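Local coordinates for putative exported protein (Bacteroides fragilis, PDB 3FZX), which is of unknown function but binds calcium ions and, with its closed antiparallel barrel, may bind lipids, at residues M80-G83 with D84-T87; N114-N117 with P118-D122. All blocks are in the same frame, centred on the assembly; numbering follows the deposited sequence.

Contact 1. Residues M80-G83 with D84-T87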
loop_
_atom_site.group_PDB
_atom_site.type_symbol
_atom_site.label_atom_id
_atom_site.label_comp_id
_atom_site.label_asym_id
_atom_site.label_seq_id
_atom_site.Cartn_x
_atom_site.Cartn_y
_atom_site.Cartn_z
HETATM N N MSE A 80 0.816 -7.712 3.740
HETATM C CA MSE A 80 -0.400 -7.703 2.944
HETATM C C MSE A 80 -1.306 -6.515 3.218
HETATM O O MSE A 80 -1.186 -5.829 4.231
HETATM C CB MSE A 80 -1.201 -9.014 3.097
HETATM C CG MSE A 80 -1.832 -9.219 4.465
HETATM SE SE MSE A 80 -2.862 -10.951 4.512
HETATM C CE MSE A 80 -2.866 -11.132 6.474
ATOM N N SER A 81 -2.215 -6.292 2.278
ATOM C CA SER A 81 -3.286 -5.317 2.418
ATOM C C SER A 81 -4.093 -5.563 3.674
ATOM O O SER A 81 -4.239 -6.706 4.130
ATOM C CB SER A 81 -4.250 -5.425 1.236
ATOM O OG SER A 81 -3.560 -5.203 0.041
HETATM N N MSE A 82 -4.660 -4.485 4.200
HETATM C CA MSE A 82 -5.346 -4.507 5.485
HETATM C C MSE A 82 -6.846 -4.820 5.378
HETATM O O MSE A 82 -7.599 -4.562 6.311
HETATM C CB MSE A 82 -5.123 -3.154 6.179
HETATM C CG MSE A 82 -3.697 -2.915 6.620
HETATM SE SE MSE A 82 -3.559 -1.090 7.294
HETATM C CE MSE A 82 -4.615 -1.320 8.973
ATOM N N GLY A 83 -7.283 -5.353 4.240
ATOM C CA GLY A 83 -8.662 -5.816 4.049
ATOM C C GLY A 83 -9.330 -6.374 5.305
ATOM O O GLY A 83 -10.445 -5.966 5.657
ATOM N N ASP A 84 -8.628 -7.249 6.012
ATOM C CA ASP A 84 -9.162 -7.889 7.204
ATOM C C ASP A 84 -9.653 -6.949 8.329
ATOM O O ASP A 84 -10.653 -7.259 8.991
ATOM C CB ASP A 84 -8.163 -8.935 7.702
ATOM C CG ASP A 84 -7.854 -10.021 6.598
ATOM O OD1 ASP A 84 -8.830 -10.617 6.059
ATOM O OD2 ASP A 84 -6.655 -10.237 6.247
ATOM N N VAL A 85 -9.022 -5.788 8.515
ATOM C CA VAL A 85 -9.513 -4.822 9.506
ATOM C C VAL A 85 -10.830 -4.176 9.010
ATOM O O VAL A 85 -11.542 -3.591 9.801
ATOM C CB VAL A 85 -8.458 -3.721 9.905
ATOM C CG1 VAL A 85 -7.055 -4.312 10.031
ATOM C CG2 VAL A 85 -8.458 -2.568 8.929
ATOM N N ALA A 86 -11.144 -4.280 7.710
ATOM C CA ALA A 86 -12.478 -3.893 7.203
ATOM C C ALA A 86 -13.611 -4.797 7.732
ATOM O O ALA A 86 -14.787 -4.455 7.567
ATOM C CB ALA A 86 -12.521 -3.840 5.662
ATOM N N THR A 87 -13.283 -5.915 8.383
ATOM C CA THR A 87 -14.320 -6.716 9.023
ATOM C C THR A 87 -14.793 -6.095 10.331
ATOM O O THR A 87 -15.655 -6.652 10.981
ATOM C CB THR A 87 -13.931 -8.194 9.264
ATOM O OG1 THR A 87 -13.070 -8.299 10.396
ATOM C CG2 THR A 87 -13.272 -8.799 8.048
#
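Val-85 N donates to Met-82 O and Ala-86 N to Gly-83 O, two successive i+3 to i bonds by which the backbone winds into a short 3-10 segment in the chain that follows strand 77-81 of the antiparallel barrel. The first bond is 2.9 Å from Val-85 N to Met-82 O, and the second 2.7 Å from Ala-86 N to Gly-83 O. Both are bent, with N-H...O angles of 142° and 135°, and each donor stands above the plane of the carbonyl it meets, consistent with the tight winding of a 3-10 turn.

The side chains add an apolar and a polar feature. Selenomethionine Met-82 is extended as far as SE and then turns (chi3 70°), which brings CE to the forked end of Val-85, lying 4.0 Å from Val-85 CG1 and equally far from CG2. The valine also leans on the turn itself, its CG2 resting 3.4 Å from Met-82 O. Beyond these two residues, Ile-143 and Val-145 of strand 136-158 pack against Val-85, and Val-145 also meets Met-82, so the turn is pressed to the barrel wall.

Asp-84 carries the charge in this buried setting. Its OD1 forms a salt bridge with Arg-21 and accepts a hydrogen bond from Tyr-36, which should favour an ionised carboxylate. The other oxygen faces selenomethionine Met-80, whose chain crosses that of the aspartate at about a right angle and comes closest through its terminal methyl, CE 3.9 Å from Asp-84 OD2.

At the far end, Asp-84 O receives two donors from a single residue, Thr-87 N and Thr-87 OG1. The hydroxyl arrives nearly in line with the C=O, Thr-87 OG1 lying 3.0 Å from Asp-84 O.

Contact 2. Residues N114-N117 with P118-D122; sequences NPMN and PGDDD. With CA (calcium ion), chain B; CA (calcium ion), chain C.
Asn-117 and Asp-120 close a type II beta turn, with Pro-118 and Gly-119 at its corners, in the surface loop that also binds calcium. Gly-119 takes a positive phi (100°), as expected for the third position of such a turn.

One backbone hydrogen bond closes the turn and a side-chain bond braces it. Asp-120 N donates to Asn-117 O over 2.9 Å, a fairly straight bond at 160°. In return the Asp-120 side chain folds back over the turn: OD2 accepts Asn-117 N at 2.7 Å, with the N-H coming from above the carboxylate plane, 64° out of it.

Van der Waals contact is slight. Selenomethionine Met-116 lays its CB 3.5 Å from the same Asp-120 OD2, while its chain bends off for apolar packing on Ala-111, Phe-124 and Phe-150.

Metal bonds dominate the far side of the loop. Gly-119 O binds the calcium ion of chain C at 2.4 Å. Asp-121 bridges both ions: OD1 binds the two, and OD2 joins it in a bidentate grip on the calcium ion of chain B. Asp-122 contributes to this site, its carboxylate accepting hydrogen bonds from two of the four bound waters, with OD1 2.9 Å from the calcium of chain B.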
loop_
_atom_site.group_PDB
_atom_site.type_symbol
_atom_site.label_atom_id
_atom_site.label_comp_id
_atom_site.label_asym_id
_atom_site.label_seq_id
_atom_site.Cartn_x
_atom_site.Cartn_y
_atom_site.Cartn_z
ATOM N N ASN A 114 10.989 -17.703 13.402
ATOM C CA ASN A 114 11.684 -16.758 14.309
ATOM C C ASN A 114 10.900 -16.542 15.599
ATOM O O ASN A 114 10.060 -15.648 15.659
ATOM C CB ASN A 114 11.875 -15.425 13.614
ATOM C CG ASN A 114 12.482 -15.593 12.266
ATOM O OD1 ASN A 114 12.984 -16.678 11.943
ATOM N ND2 ASN A 114 12.429 -14.540 11.447
ATOM N N PRO A 115 11.196 -17.339 16.641
ATOM C CA PRO A 115 10.394 -17.327 17.854
ATOM C C PRO A 115 10.427 -15.996 18.582
ATOM O O PRO A 115 11.443 -15.281 18.589
ATOM C CB PRO A 115 11.035 -18.418 18.712
ATOM C CG PRO A 115 12.451 -18.377 18.326
ATOM C CD PRO A 115 12.450 -18.089 16.847
HETATM N N MSE A 116 9.285 -15.691 19.175
HETATM C CA MSE A 116 9.058 -14.456 19.862
HETATM C C MSE A 116 8.620 -14.750 21.258
HETATM O O MSE A 116 7.988 -15.756 21.498
HETATM C CB MSE A 116 7.966 -13.688 19.137
HETATM C CG MSE A 116 8.450 -13.162 17.826
HETATM SE SE MSE A 116 7.048 -12.253 16.870
HETATM C CE MSE A 116 6.076 -13.769 16.186
ATOM N N ASN A 117 8.990 -13.877 22.182
ATOM C CA ASN A 117 8.491 -13.944 23.543
ATOM C C ASN A 117 7.179 -13.157 23.635
ATOM O O ASN A 117 6.995 -12.159 22.933
ATOM C CB ASN A 117 9.548 -13.418 24.497
ATOM C CG ASN A 117 10.759 -14.341 24.568
ATOM O OD1 ASN A 117 10.618 -15.554 24.484
ATOM N ND2 ASN A 117 11.947 -13.773 24.716
ATOM N N PRO A 118 6.234 -13.630 24.462
ATOM C CA PRO A 118 5.001 -12.884 24.710
ATOM C C PRO A 118 5.305 -11.429 25.057
ATOM O O PRO A 118 6.142 -11.164 25.917
ATOM C CB PRO A 118 4.384 -13.606 25.913
ATOM C CG PRO A 118 4.917 -14.985 25.849
ATOM C CD PRO A 118 6.233 -14.941 25.137
ATOM N N GLY A 119 4.647 -10.509 24.363
ATOM C CA GLY A 119 4.873 -9.098 24.545
ATOM C C GLY A 119 5.770 -8.500 23.494
ATOM O O GLY A 119 5.817 -7.295 23.386
ATOM N N ASP A 120 6.491 -9.308 22.712
ATOM C CA ASP A 120 7.360 -8.757 21.663
ATOM C C ASP A 120 6.516 -7.960 20.658
ATOM O O ASP A 120 5.526 -8.474 20.108
ATOM C CB ASP A 120 8.117 -9.851 20.905
ATOM C CG ASP A 120 9.229 -10.483 21.709
ATOM O OD1 ASP A 120 9.544 -10.056 22.834
ATOM O OD2 ASP A 120 9.801 -11.448 21.184
ATOM N N ASP A 121 6.925 -6.716 20.401
ATOM C CA ASP A 121 6.146 -5.810 19.546
ATOM C C ASP A 121 6.916 -5.069 18.467
ATOM O O ASP A 121 6.309 -4.527 17.538
ATOM C CB ASP A 121 5.377 -4.787 20.417
ATOM C CG ASP A 121 6.289 -3.874 21.220
ATOM O OD1 ASP A 121 6.882 -4.329 22.207
ATOM O OD2 ASP A 121 6.408 -2.679 20.905
ATOM N N ASP A 122 8.234 -5.034 18.547
ATOM C CA ASP A 122 8.987 -4.166 17.655
ATOM C C ASP A 122 9.056 -4.758 16.254
ATOM O O ASP A 122 9.271 -4.028 15.316
ATOM C CB ASP A 122 10.356 -3.797 18.268
ATOM C CG ASP A 122 10.211 -3.084 19.658
ATOM O OD1 ASP A 122 9.331 -2.192 19.860
ATOM O OD2 ASP A 122 10.983 -3.438 20.574
HETATM CA CA CA B . 8.137 -2.052 22.506
HETATM CA CA CA C . 6.295 -5.208 24.379
HETATM O O HOH W 1 8.044 0.243 20.820
HETATM O O HOH W 2 9.852 -3.457 23.257
HETATM O O HOH W 3 9.675 -0.538 23.647
HETATM O O HOH W 4 6.942 -0.322 23.034
HETATM O O HOH W 5 8.460 -5.803 24.256
#

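In the fold
Contact 1 precedes contact 2 along the chain, and both belong to the same DUF3108-like region, a member of the LolA_LolB clan. Their centres lie 22 Å apart, and their nearest atoms about 13 Å, so they do not touch. Contact 1 sits about 4 Å from the centre of the chain, buried, where strand 77-81 runs on toward helix 89-94; contact 2 is about 20 Å out, in the loop between strands 99-107 and 127-133. Strand 136-158 meets both, through Val-145 and Ile-143 at 80-87 and through Glu-149 and Phe-150 at 114-122. The buried 80-87 lies in the barrel interior, while 114-122 carries calcium in a surface loop.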